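Local coordinates for C-type lectin domain family 4 member F (Mus musculus, PDB 6JJJ), which acts as a Kupffer cell receptor that binds galactose and fucose through its extracellular C-type lectin domain and could be involved in endocytosis, at residues 36-41 with 145-150; 114-119 with 135-140. All coordinates share one frame; numbering follows the deposited sequence.

Interaction 1: 36-41 with 145-150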
ATOM      1  N   TYR A  36      -6.863  -9.443   4.313  1.00 82.00           N
ATOM      2  CA  TYR A  36      -7.757  -9.316   5.453  1.00 84.11           C
ATOM      3  C   TYR A  36      -8.081  -7.851   5.692  1.00 81.65           C
ATOM      4  O   TYR A  36      -7.217  -6.981   5.539  1.00 82.14           O
ATOM      5  CB  TYR A  36      -7.133  -9.916   6.713  1.00 93.20           C
ATOM      6  CG  TYR A  36      -6.835 -11.390   6.611  1.00 97.30           C
ATOM      7  CD1 TYR A  36      -5.717 -11.852   5.929  1.00 97.74           C
ATOM      8  CD2 TYR A  36      -7.671 -12.323   7.207  1.00 97.31           C
ATOM      9  CE1 TYR A  36      -5.446 -13.204   5.842  1.00 97.04           C
ATOM     10  CE2 TYR A  36      -7.406 -13.671   7.126  1.00 95.87           C
ATOM     11  CZ  TYR A  36      -6.296 -14.109   6.445  1.00 96.55           C
ATOM     12  OH  TYR A  36      -6.043 -15.458   6.372  1.00 96.34           O
ATOM     13  N   TYR A  37      -9.334  -7.581   6.054  1.00 75.83           N
ATOM     14  CA  TYR A  37      -9.794  -6.234   6.373  1.00 79.29           C
ATOM     15  C   TYR A  37     -10.359  -6.219   7.786  1.00 80.10           C
ATOM     16  O   TYR A  37     -11.330  -6.925   8.077  1.00 76.53           O
ATOM     17  CB  TYR A  37     -10.850  -5.764   5.369  1.00 84.35           C
ATOM     18  CG  TYR A  37     -11.454  -4.422   5.704  1.00 88.49           C
ATOM     19  CD1 TYR A  37     -10.872  -3.242   5.262  1.00 89.89           C
ATOM     20  CD2 TYR A  37     -12.612  -4.336   6.464  1.00 88.26           C
ATOM     21  CE1 TYR A  37     -11.426  -2.011   5.572  1.00 91.38           C
ATOM     22  CE2 TYR A  37     -13.173  -3.114   6.774  1.00 88.27           C
ATOM     23  CZ  TYR A  37     -12.576  -1.955   6.328  1.00 89.29           C
ATOM     24  OH  TYR A  37     -13.139  -0.738   6.642  1.00 89.44           O
ATOM     25  N   PHE A  38      -9.766  -5.403   8.652  1.00 82.66           N
ATOM     26  CA  PHE A  38     -10.233  -5.230  10.023  1.00 93.43           C
ATOM     27  C   PHE A  38     -11.062  -3.954  10.084  1.00111.51           C
ATOM     28  O   PHE A  38     -10.549  -2.862   9.817  1.00114.19           O
ATOM     29  CB  PHE A  38      -9.056  -5.192  10.996  1.00 86.58           C
ATOM     30  CG  PHE A  38      -8.248  -6.458  10.995  1.00 82.06           C
ATOM     31  CD1 PHE A  38      -7.287  -6.675  10.020  1.00 77.30           C
ATOM     32  CD2 PHE A  38      -8.466  -7.442  11.944  1.00 80.81           C
ATOM     33  CE1 PHE A  38      -6.549  -7.845  10.000  1.00 76.88           C
ATOM     34  CE2 PHE A  38      -7.727  -8.613  11.931  1.00 83.01           C
ATOM     35  CZ  PHE A  38      -6.769  -8.815  10.961  1.00 81.59           C
ATOM     36  N   SER A  39     -12.344  -4.096  10.412  1.00 73.87           N
ATOM     37  CA  SER A  39     -13.280  -2.998  10.238  1.00 86.34           C
ATOM     38  C   SER A  39     -13.009  -1.885  11.248  1.00 88.46           C
ATOM     39  O   SER A  39     -12.433  -2.096  12.322  1.00 91.65           O
ATOM     40  CB  SER A  39     -14.722  -3.492  10.374  1.00 93.84           C
ATOM     41  OG  SER A  39     -14.992  -3.929  11.694  1.00 98.57           O
ATOM     42  N   ARG A  40     -13.425  -0.674  10.875  1.00125.25           N
ATOM     43  CA  ARG A  40     -13.359   0.483  11.758  1.00120.56           C
ATOM     44  C   ARG A  40     -14.701   0.804  12.403  1.00106.74           C
ATOM     45  O   ARG A  40     -14.731   1.490  13.431  1.00 93.10           O
ATOM     46  CB  ARG A  40     -12.848   1.706  10.984  1.00128.72           C
ATOM     47  CG  ARG A  40     -13.746   2.174   9.850  1.00140.10           C
ATOM     48  CD  ARG A  40     -13.062   3.250   9.003  1.00150.87           C
ATOM     49  NE  ARG A  40     -12.659   2.755   7.687  1.00159.01           N
ATOM     50  CZ  ARG A  40     -13.442   2.764   6.613  1.00163.99           C
ATOM     51  NH1 ARG A  40     -14.675   3.246   6.693  1.00167.63           N
ATOM     52  NH2 ARG A  40     -12.994   2.294   5.457  1.00163.84           N
ATOM     53  N   ASP A  41     -15.798   0.312  11.834  1.00114.59           N
ATOM     54  CA  ASP A  41     -17.131   0.427  12.406  1.00111.94           C
ATOM     55  C   ASP A  41     -17.501  -0.891  13.082  1.00102.96           C
ATOM     56  O   ASP A  41     -16.794  -1.895  12.971  1.00 96.37           O
ATOM     57  CB  ASP A  41     -18.141   0.789  11.311  1.00118.80           C
ATOM     58  CG  ASP A  41     -19.454   1.317  11.863  1.00121.37           C
ATOM     59  OD1 ASP A  41     -19.557   1.535  13.089  1.00122.58           O
ATOM     60  OD2 ASP A  41     -20.387   1.516  11.057  1.00121.64           O
ATOM     61  N   PRO A 145     -17.382  -5.357  15.706  1.00 86.13           N
ATOM     62  CA  PRO A 145     -16.608  -5.240  14.458  1.00 86.89           C
ATOM     63  C   PRO A 145     -16.349  -6.620  13.874  1.00 88.27           C
ATOM     64  O   PRO A 145     -16.804  -7.622  14.436  1.00 91.68           O
ATOM     65  CB  PRO A 145     -15.318  -4.538  14.897  1.00 90.99           C
ATOM     66  CG  PRO A 145     -15.189  -4.865  16.356  1.00 92.18           C
ATOM     67  CD  PRO A 145     -16.592  -5.004  16.901  1.00 90.10           C
ATOM     68  N   TRP A 146     -15.623  -6.701  12.763  1.00 88.31           N
ATOM     69  CA  TRP A 146     -15.475  -7.969  12.061  1.00 88.68           C
ATOM     70  C   TRP A 146     -14.172  -7.981  11.274  1.00 88.61           C
ATOM     71  O   TRP A 146     -13.420  -7.006  11.254  1.00 87.30           O
ATOM     72  CB  TRP A 146     -16.651  -8.210  11.113  1.00 88.39           C
ATOM     73  CG  TRP A 146     -16.694  -7.210   9.993  1.00 88.09           C
ATOM     74  CD1 TRP A 146     -16.103  -7.326   8.768  1.00 85.48           C
ATOM     75  CD2 TRP A 146     -17.351  -5.939  10.002  1.00 87.75           C
ATOM     76  NE1 TRP A 146     -16.360  -6.208   8.011  1.00 85.13           N
ATOM     77  CE2 TRP A 146     -17.123  -5.341   8.747  1.00 86.57           C
ATOM     78  CE3 TRP A 146     -18.113  -5.247  10.949  1.00 90.31           C
ATOM     79  CZ2 TRP A 146     -17.630  -4.087   8.415  1.00 86.67           C
ATOM     80  CZ3 TRP A 146     -18.617  -4.004  10.617  1.00 90.22           C
ATOM     81  CH2 TRP A 146     -18.372  -3.435   9.363  1.00 88.42           C
ATOM     82  N   VAL A 147     -13.912  -9.108  10.614  1.00 92.71           N
ATOM     83  CA  VAL A 147     -12.761  -9.258   9.730  1.00 94.70           C
ATOM     84  C   VAL A 147     -13.197 -10.016   8.481  1.00 94.21           C
ATOM     85  O   VAL A 147     -13.782 -11.099   8.576  1.00 97.58           O
ATOM     86  CB  VAL A 147     -11.597  -9.975  10.445  1.00 93.80           C
ATOM     87  CG1 VAL A 147     -12.076 -11.288  11.050  1.00 92.79           C
ATOM     88  CG2 VAL A 147     -10.437 -10.193   9.493  1.00 93.57           C
ATOM     89  N   CYS A 148     -12.898  -9.452   7.314  1.00 75.40           N
ATOM     90  CA  CYS A 148     -13.161 -10.100   6.036  1.00 82.01           C
ATOM     91  C   CYS A 148     -11.896 -10.776   5.520  1.00 87.02           C
ATOM     92  O   CYS A 148     -10.779 -10.365   5.843  1.00 87.56           O
ATOM     93  CB  CYS A 148     -13.649  -9.093   4.988  1.00 88.53           C
ATOM     94  SG  CYS A 148     -15.041  -8.026   5.454  1.00 94.09           S
ATOM     95  N   LYS A 149     -12.078 -11.814   4.701  1.00101.47           N
ATOM     96  CA  LYS A 149     -10.961 -12.487   4.046  1.00101.00           C
ATOM     97  C   LYS A 149     -11.217 -12.578   2.548  1.00100.46           C
ATOM     98  O   LYS A 149     -12.346 -12.822   2.111  1.00 99.00           O
ATOM     99  CB  LYS A 149     -10.721 -13.898   4.615  1.00 97.93           C
ATOM    100  CG  LYS A 149      -9.553 -14.630   3.955  1.00 94.86           C
ATOM    101  CD  LYS A 149      -8.955 -15.708   4.850  1.00 95.39           C
ATOM    102  CE  LYS A 149      -9.706 -17.028   4.743  1.00 94.85           C
ATOM    103  NZ  LYS A 149      -9.018 -18.115   5.500  1.00 93.99           N
ATOM    104  N   LYS A 150     -10.153 -12.405   1.768  1.00 88.40           N
ATOM    105  CA  LYS A 150     -10.240 -12.375   0.316  1.00 91.29           C
ATOM    106  C   LYS A 150      -9.095 -13.176  -0.278  1.00 88.99           C
ATOM    107  O   LYS A 150      -7.971 -13.137   0.228  1.00 81.18           O
ATOM    108  CB  LYS A 150     -10.205 -10.935  -0.208  1.00 97.23           C
ATOM    109  CG  LYS A 150     -10.240 -10.824  -1.721  1.00103.68           C
ATOM    110  CD  LYS A 150     -10.234  -9.368  -2.171  1.00107.53           C
ATOM    111  CE  LYS A 150     -11.613  -8.730  -2.050  1.00108.64           C
ATOM    112  NZ  LYS A 150     -12.360  -8.787  -3.343  1.00107.34           N
TER
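Ser39 lies over the face of the Trp146 indole. Its CB is 3.4 Å from the centroid of the six-membered ring of Trp146, close to the ring normal, which is a CH-pi contact. The Ser39 hydroxyl turns back to the neighbouring backbone. Its OG stands between the backbone N and the carbonyl carbon (chi1 66°). From there Ser39 OG accepts a hydrogen bond from Trp146 N at 3.0 Å and donates to the carbonyl oxygen of Asp41. Ser39 N also bonds to Trp146 O, with an almost straight N-H...O angle of 171°. Further along, Tyr37 and Cys148 form a hydrogen-bonded antiparallel pair, with Tyr37 N to Cys148 O and Cys148 N to Tyr37 O both at 3.1 Å. Tyr36 with Lys149 and Phe38 with Val147 are the flanking non-hydrogen-bonded pairs.

Strands 34-38 and 147-151 thus run antiparallel, an early strand beside the last one. This pairing brings the two ends of the C-type lectin fold together.

Tyr36, Phe38, Val147 and Lys149 share one face of the sheet. Val147 CG2 sits over the Phe38 ring, 4.2 Å from its centroid and offset toward the rim. The same methyl meets the edge of the Tyr36 ring. Lys149 runs beside Tyr36, with Lys149 CD 3.3 Å from Tyr36 OH. Both polar ends turn to Glu67, which takes a hydrogen bond from Tyr36 OH and a salt bridge from Lys149 NZ. Helix 65-75 covers this face, with Leu71 against Phe38 and Val147.

Tyr37 and Cys148 point to the other face, toward Phe51 of helix 45-54. A disulfide from Cys148 to Cys52 ties the last strand to that helix, and the Trp146 ring packs against Phe51 and Ala48.

Interaction 2: 114-119 with 135-140. With CA (calcium ion), chain H; CA (calcium ion), chain G.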
ATOM      1  N   GLN A 114     -16.574 -23.462  25.919  1.00113.17           N
ATOM      2  CA  GLN A 114     -17.199 -22.734  24.820  1.00110.57           C
ATOM      3  C   GLN A 114     -17.216 -23.659  23.609  1.00111.75           C
ATOM      4  O   GLN A 114     -16.261 -24.423  23.430  1.00115.35           O
ATOM      5  CB  GLN A 114     -16.421 -21.451  24.505  1.00108.19           C
ATOM      6  CG  GLN A 114     -17.252 -20.295  23.965  1.00109.31           C
ATOM      7  CD  GLN A 114     -18.393 -19.898  24.879  1.00113.06           C
ATOM      8  OE1 GLN A 114     -19.494 -20.435  24.780  1.00113.81           O
ATOM      9  NE2 GLN A 114     -18.136 -18.953  25.777  1.00115.60           N
ATOM     10  N   PRO A 115     -18.260 -23.618  22.768  1.00128.33           N
ATOM     11  CA  PRO A 115     -19.448 -22.755  22.834  1.00125.66           C
ATOM     12  C   PRO A 115     -20.435 -23.139  23.934  1.00121.84           C
ATOM     13  O   PRO A 115     -20.536 -24.309  24.303  1.00121.29           O
ATOM     14  CB  PRO A 115     -20.095 -22.939  21.452  1.00127.58           C
ATOM     15  CG  PRO A 115     -19.674 -24.317  21.029  1.00127.83           C
ATOM     16  CD  PRO A 115     -18.288 -24.516  21.594  1.00128.30           C
ATOM     17  N   ASP A 116     -21.164 -22.144  24.444  1.00121.63           N
ATOM     18  CA  ASP A 116     -22.175 -22.370  25.464  1.00122.77           C
ATOM     19  C   ASP A 116     -23.594 -22.158  24.961  1.00123.16           C
ATOM     20  O   ASP A 116     -24.531 -22.687  25.565  1.00124.96           O
ATOM     21  CB  ASP A 116     -21.932 -21.444  26.667  1.00121.90           C
ATOM     22  CG  ASP A 116     -21.899 -19.980  26.277  1.00119.11           C
ATOM     23  OD1 ASP A 116     -22.001 -19.690  25.066  1.00117.68           O
ATOM     24  OD2 ASP A 116     -21.759 -19.123  27.177  1.00116.93           O
ATOM     25  N   ASN A 117     -23.775 -21.400  23.881  1.00125.61           N
ATOM     26  CA  ASN A 117     -25.102 -21.139  23.326  1.00120.33           C
ATOM     27  C   ASN A 117     -25.989 -20.449  24.359  1.00116.25           C
ATOM     28  O   ASN A 117     -27.157 -20.803  24.541  1.00113.27           O
ATOM     29  CB  ASN A 117     -25.758 -22.425  22.819  1.00116.40           C
ATOM     30  CG  ASN A 117     -26.833 -22.156  21.790  1.00107.71           C
ATOM     31  OD1 ASN A 117     -26.715 -21.231  20.983  1.00101.47           O
ATOM     32  ND2 ASN A 117     -27.891 -22.961  21.810  1.00107.58           N
ATOM     33  N   TRP A 118     -25.422 -19.463  25.048  1.00132.49           N
ATOM     34  CA  TRP A 118     -26.115 -18.806  26.148  1.00129.76           C
ATOM     35  C   TRP A 118     -27.411 -18.172  25.654  1.00130.56           C
ATOM     36  O   TRP A 118     -27.517 -17.729  24.507  1.00130.57           O
ATOM     37  CB  TRP A 118     -25.204 -17.749  26.770  1.00126.78           C
ATOM     38  CG  TRP A 118     -25.629 -17.290  28.120  1.00125.07           C
ATOM     39  CD1 TRP A 118     -25.629 -18.021  29.273  1.00124.14           C
ATOM     40  CD2 TRP A 118     -26.106 -15.986  28.472  1.00124.22           C
ATOM     41  NE1 TRP A 118     -26.081 -17.254  30.319  1.00125.25           N
ATOM     42  CE2 TRP A 118     -26.381 -16.000  29.853  1.00127.21           C
ATOM     43  CE3 TRP A 118     -26.329 -14.808  27.752  1.00124.48           C
ATOM     44  CZ2 TRP A 118     -26.871 -14.885  30.529  1.00130.91           C
ATOM     45  CZ3 TRP A 118     -26.814 -13.700  28.427  1.00125.42           C
ATOM     46  CH2 TRP A 118     -27.078 -13.747  29.800  1.00129.29           C
ATOM     47  N   ARG A 119     -28.410 -18.143  26.532  1.00141.95           N
ATOM     48  CA  ARG A 119     -29.706 -17.554  26.208  1.00141.86           C
ATOM     49  C   ARG A 119     -29.685 -16.088  26.626  1.00120.54           C
ATOM     50  O   ARG A 119     -29.608 -15.777  27.819  1.00103.32           O
ATOM     51  CB  ARG A 119     -30.836 -18.307  26.907  1.00167.19           C
ATOM     52  CG  ARG A 119     -32.227 -18.006  26.356  1.00191.37           C
ATOM     53  CD  ARG A 119     -32.921 -16.854  27.074  1.00212.37           C
ATOM     54  NE  ARG A 119     -34.259 -16.622  26.527  1.00226.97           N
ATOM     55  CZ  ARG A 119     -35.037 -15.592  26.845  1.00235.95           C
ATOM     56  NH1 ARG A 119     -34.619 -14.683  27.716  1.00238.70           N
ATOM     57  NH2 ARG A 119     -36.234 -15.468  26.289  1.00239.13           N
ATOM     58  N   TRP A 135     -12.261 -18.167  20.447  1.00116.48           N
ATOM     59  CA  TRP A 135     -13.604 -18.001  19.915  1.00109.85           C
ATOM     60  C   TRP A 135     -14.643 -17.972  21.032  1.00110.87           C
ATOM     61  O   TRP A 135     -14.434 -18.497  22.127  1.00120.84           O
ATOM     62  CB  TRP A 135     -13.945 -19.129  18.948  1.00106.17           C
ATOM     63  CG  TRP A 135     -13.032 -19.218  17.788  1.00103.65           C
ATOM     64  CD1 TRP A 135     -12.054 -18.334  17.444  1.00103.23           C
ATOM     65  CD2 TRP A 135     -13.008 -20.251  16.802  1.00101.50           C
ATOM     66  NE1 TRP A 135     -11.418 -18.755  16.304  1.00 99.23           N
ATOM     67  CE2 TRP A 135     -11.986 -19.929  15.889  1.00101.77           C
ATOM     68  CE3 TRP A 135     -13.751 -21.418  16.602  1.00103.04           C
ATOM     69  CZ2 TRP A 135     -11.689 -20.732  14.791  1.00 96.90           C
ATOM     70  CZ3 TRP A 135     -13.454 -22.214  15.514  1.00102.02           C
ATOM     71  CH2 TRP A 135     -12.432 -21.868  14.621  1.00 98.12           C
ATOM     72  N   ASN A 136     -15.776 -17.336  20.741  1.00106.47           N
ATOM     73  CA  ASN A 136     -16.937 -17.383  21.621  1.00103.64           C
ATOM     74  C   ASN A 136     -18.181 -17.222  20.762  1.00104.86           C
ATOM     75  O   ASN A 136     -18.269 -16.275  19.975  1.00105.20           O
ATOM     76  CB  ASN A 136     -16.892 -16.285  22.690  1.00100.33           C
ATOM     77  CG  ASN A 136     -18.203 -16.160  23.448  1.00 96.91           C
ATOM     78  OD1 ASN A 136     -18.845 -17.161  23.771  1.00105.04           O
ATOM     79  ND2 ASN A 136     -18.610 -14.925  23.728  1.00 89.54           N
ATOM     80  N   ASP A 137     -19.124 -18.154  20.883  1.00110.44           N
ATOM     81  CA  ASP A 137     -20.396 -17.996  20.190  1.00106.14           C
ATOM     82  C   ASP A 137     -21.202 -16.892  20.870  1.00108.73           C
ATOM     83  O   ASP A 137     -21.142 -16.713  22.089  1.00111.11           O
ATOM     84  CB  ASP A 137     -21.171 -19.314  20.151  1.00101.30           C
ATOM     85  CG  ASP A 137     -21.676 -19.757  21.505  1.00100.82           C
ATOM     86  OD1 ASP A 137     -21.110 -19.350  22.538  1.00 99.25           O
ATOM     87  OD2 ASP A 137     -22.654 -20.534  21.518  1.00 95.44           O
ATOM     88  N   MET A 138     -21.940 -16.128  20.068  1.00 94.20           N
ATOM     89  CA  MET A 138     -22.533 -14.883  20.533  1.00 94.76           C
ATOM     90  C   MET A 138     -23.864 -14.663  19.834  1.00100.30           C
ATOM     91  O   MET A 138     -24.139 -15.242  18.780  1.00105.21           O
ATOM     92  CB  MET A 138     -21.577 -13.706  20.275  1.00 92.25           C
ATOM     93  CG  MET A 138     -22.087 -12.355  20.714  1.00 91.72           C
ATOM     94  SD  MET A 138     -22.395 -12.318  22.494  1.00 95.54           S
ATOM     95  CE  MET A 138     -23.271 -10.767  22.656  1.00 98.29           C
ATOM     96  N   ALA A 139     -24.693 -13.817  20.441  1.00116.29           N
ATOM     97  CA  ALA A 139     -25.952 -13.429  19.822  1.00115.26           C
ATOM     98  C   ALA A 139     -25.671 -12.648  18.545  1.00116.14           C
ATOM     99  O   ALA A 139     -24.930 -11.660  18.557  1.00119.44           O
ATOM    100  CB  ALA A 139     -26.782 -12.588  20.788  1.00114.22           C
ATOM    101  N   CYS A 140     -26.251 -13.104  17.434  1.00 96.82           N
ATOM    102  CA  CYS A 140     -25.903 -12.529  16.141  1.00 98.01           C
ATOM    103  C   CYS A 140     -26.344 -11.074  16.033  1.00 87.40           C
ATOM    104  O   CYS A 140     -25.659 -10.268  15.395  1.00 91.01           O
ATOM    105  CB  CYS A 140     -26.514 -13.369  15.020  1.00110.56           C
ATOM    106  SG  CYS A 140     -25.930 -15.091  14.985  1.00117.53           S
TER
HETATM  107 CA    CA H 602     -21.136 -17.441  24.590  1.00101.46          CA
HETATM  108 CA    CA G 601     -25.692 -21.895  18.426  1.00110.80          CA
HETATM  109  O   HOH W   1     -20.727 -16.429  26.598  1.00122.79           O
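Gln114, Pro115 and Asp116 form the QPD motif of galactose-type C-type lectins, with a cis peptide bond before the proline. They face Trp135, Asn136 and Asp137, the WND motif of the same family. A calcium ion joins the two. Asp116 OD1 and Asn136 OD1 each bind it at 2.5 Å. Asp137 binds it twice, through its backbone O at 2.6 Å and through its carboxylate OD1, a longer contact at 2.8 Å. The CG of Asp137 stands between its backbone N and carbonyl carbon (chi1 69°), which lets the backbone O and OD1 of Asp137 reach one ion. Glu126 and a water complete the ligands modelled. The water is 2.3 Å from the calcium and also donates to Asp116 OD2. In related lectins the calcium at this position coordinates sugar hydroxyls, so the site is probably where galactose binds.

The second carboxylate oxygen of Asp137 holds the loop. Its OD2 accepts Asn117 N at 2.8 Å on the syn lone pair, with a bent N-H...O angle of 130°. Asp137 OD1 also receives a weak bond from Asp116 N. Pro115 CB packs against the same carboxylate, 3.5 Å from Asp137 OD2. The Asp116 and Asp137 carboxylates are tilted 49° to each other as they share the metal.

Asn117 OD1 turns to a second calcium, whose other ligands come from Asp86, Glu90, Glu126 and Asp127. Glu126 thus serves both ions.

The 114-119 segment lies in the long loop between strands 94-95 and 128-131. Strand 135-138 lies at one edge of its antiparallel sheet; strand 94-95 lies at the other. Strand 135-138 pairs with strand 128-131, and the Trp135 side chain packs on Ile82 and Leu84 of strand 80-85.

Overall arrangement
The two contacts belong to one C-type lectin domain but to different sheets. Their centres are 20 Å apart, and their nearest atoms are about 9 Å apart without touching. Interaction 1 joins strands 34-38 and 147-151 in the sheet that holds the first and last strands, 28-31 and 147-151. Interaction 2 joins the long calcium-binding loop to strand 135-138, at the edge of the second sheet. Along the chain the order is 36-41, 114-119, 135-140, 145-150, so interaction 2 falls entirely between the two halves of interaction 1. Strand 147-151 is the next strand after 135-138, across a short loop. The paired ends of the domain and its calcium site lie in separate regions.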